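Long-range contact in sarcosine oxidase (Pyrococcus horikoshii, PDB 1Y56), which probably oxidises L-proline as the FAD-bearing beta subunit of a flavin-containing L-proline dehydrogenase complex: residues 65-70 and 340-345. Sequence-based numbering, arbitrary orientation.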
loop_
_atom_site.group_PDB
_atom_site.type_symbol
_atom_site.label_atom_id
_atom_site.label_comp_id
_atom_site.label_asym_id
_atom_site.label_seq_id
_atom_site.Cartn_x
_atom_site.Cartn_y
_atom_site.Cartn_z
ATOM N N LYS B 65 -1.210 -58.828 26.967
ATOM C CA LYS B 65 -0.976 -59.416 28.276
ATOM C C LYS B 65 0.407 -58.978 28.747
ATOM O O LYS B 65 0.570 -58.449 29.848
ATOM C CB LYS B 65 -1.047 -60.944 28.223
ATOM C CG LYS B 65 -1.114 -61.594 29.603
ATOM C CD LYS B 65 -0.260 -62.863 29.718
ATOM C CE LYS B 65 -0.903 -63.902 30.667
ATOM N NZ LYS B 65 -1.296 -63.421 32.035
ATOM N N ARG B 66 1.401 -59.177 27.897
ATOM C CA ARG B 66 2.732 -58.758 28.245
ATOM C C ARG B 66 2.759 -57.251 28.475
ATOM O O ARG B 66 3.285 -56.776 29.483
ATOM C CB ARG B 66 3.708 -59.155 27.148
ATOM C CG ARG B 66 5.118 -58.720 27.413
ATOM C CD ARG B 66 5.606 -59.344 28.663
ATOM N NE ARG B 66 6.923 -58.837 28.986
ATOM C CZ ARG B 66 7.371 -58.668 30.222
ATOM N NH1 ARG B 66 6.595 -58.962 31.261
ATOM N NH2 ARG B 66 8.589 -58.196 30.412
ATOM N N SER B 67 2.171 -56.509 27.541
ATOM C CA SER B 67 2.185 -55.057 27.601
ATOM C C SER B 67 1.672 -54.576 28.954
ATOM O O SER B 67 2.342 -53.771 29.619
ATOM C CB SER B 67 1.372 -54.455 26.463
ATOM O OG SER B 67 1.932 -53.219 26.067
ATOM N N VAL B 68 0.517 -55.099 29.371
ATOM C CA VAL B 68 -0.063 -54.756 30.671
ATOM C C VAL B 68 0.883 -55.057 31.850
ATOM O O VAL B 68 0.931 -54.295 32.824
ATOM C CB VAL B 68 -1.452 -55.389 30.860
ATOM C CG1 VAL B 68 -1.989 -55.137 32.255
ATOM C CG2 VAL B 68 -2.412 -54.800 29.841
ATOM N N GLU B 69 1.656 -56.136 31.761
ATOM C CA GLU B 69 2.648 -56.412 32.797
ATOM C C GLU B 69 3.658 -55.274 32.845
ATOM O O GLU B 69 4.039 -54.811 33.925
ATOM C CB GLU B 69 3.330 -57.764 32.581
ATOM C CG GLU B 69 2.439 -58.956 32.929
ATOM C CD GLU B 69 2.805 -60.256 32.200
ATOM O OE1 GLU B 69 1.900 -61.121 32.103
ATOM O OE2 GLU B 69 3.967 -60.423 31.734
ATOM N N LEU B 70 4.063 -54.791 31.675
ATOM C CA LEU B 70 5.027 -53.692 31.626
ATOM C C LEU B 70 4.423 -52.364 32.097
ATOM O O LEU B 70 5.101 -51.546 32.723
ATOM C CB LEU B 70 5.657 -53.574 30.235
ATOM C CG LEU B 70 6.501 -54.761 29.766
ATOM C CD1 LEU B 70 6.836 -54.605 28.302
ATOM C CD2 LEU B 70 7.765 -54.898 30.583
ATOM N N MET B 340 -0.081 -50.696 23.142
ATOM C CA MET B 340 0.911 -51.691 22.729
ATOM C C MET B 340 2.355 -51.292 23.040
ATOM O O MET B 340 3.230 -52.154 23.175
ATOM C CB MET B 340 0.788 -51.971 21.234
ATOM C CG MET B 340 -0.335 -52.901 20.860
ATOM S SD MET B 340 -0.446 -53.173 19.084
ATOM C CE MET B 340 1.095 -54.037 18.761
ATOM N N ALA B 341 2.590 -49.987 23.145
ATOM C CA ALA B 341 3.932 -49.421 23.084
ATOM C C ALA B 341 4.987 -50.114 23.943
ATOM O O ALA B 341 6.027 -50.498 23.414
ATOM C CB ALA B 341 3.897 -47.919 23.355
ATOM N N PRO B 342 4.733 -50.288 25.260
ATOM C CA PRO B 342 5.707 -50.942 26.129
ATOM C C PRO B 342 6.146 -52.295 25.597
ATOM O O PRO B 342 7.341 -52.612 25.630
ATOM C CB PRO B 342 4.921 -51.140 27.417
ATOM C CG PRO B 342 4.016 -50.010 27.438
ATOM C CD PRO B 342 3.541 -49.899 26.035
ATOM N N ALA B 343 5.189 -53.077 25.108
ATOM C CA ALA B 343 5.504 -54.362 24.512
ATOM C C ALA B 343 6.240 -54.249 23.178
ATOM O O ALA B 343 7.200 -54.991 22.952
ATOM C CB ALA B 343 4.266 -55.217 24.382
ATOM N N VAL B 344 5.826 -53.338 22.292
ATOM C CA VAL B 344 6.549 -53.241 21.013
ATOM C C VAL B 344 7.976 -52.733 21.236
ATOM O O VAL B 344 8.894 -53.083 20.478
ATOM C CB VAL B 344 5.817 -52.446 19.885
ATOM C CG1 VAL B 344 4.319 -52.608 19.984
ATOM C CG2 VAL B 344 6.215 -50.987 19.871
ATOM N N GLY B 345 8.156 -51.926 22.284
ATOM C CA GLY B 345 9.479 -51.468 22.680
ATOM C C GLY B 345 10.335 -52.694 22.918
ATOM O O GLY B 345 11.378 -52.877 22.274
#
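L70, whose CD1 and CB meet P342 of the facing helix, also lays CD2 over one face of the R66 guanidinium, 3.4 Å above its plane and offset toward the rim. At the edge of that group E69 OE2 sits in plane, taking a hydrogen bond from R66 NH1 through its anti lone pair, and R66 NH2 forms a salt bridge across the crossing with E346. Within the buried interface, L70 CG lies beside the backbone N (chi1 -64°), anti to the carbonyl carbon. L70 CB touches P342 CB at 3.8 Å, and CD1 comes within 3.4 Å of P342 O. The helix kinks where P342, lacking an N-H, and A343 make no bond to the preceding turn. S67 OG bridges this break, bonded to M339 O and, weakly, to A343 N (3.4 Å), the pair an unbroken helix would join directly. A343 CB packs against S67 CB at 3.6 Å. Such small side chains let the segment axes approach to 7.6 Å, at 98°. Segment 65-70, on helix 58-78, thus crosses segment 340-345 of helix 337-354, which follows strand 327-331 of the Rossmann-type sheet, touches helix 15-26 through A341 and V344, and brings the M340 side chain about 6 Å from the bound FAD.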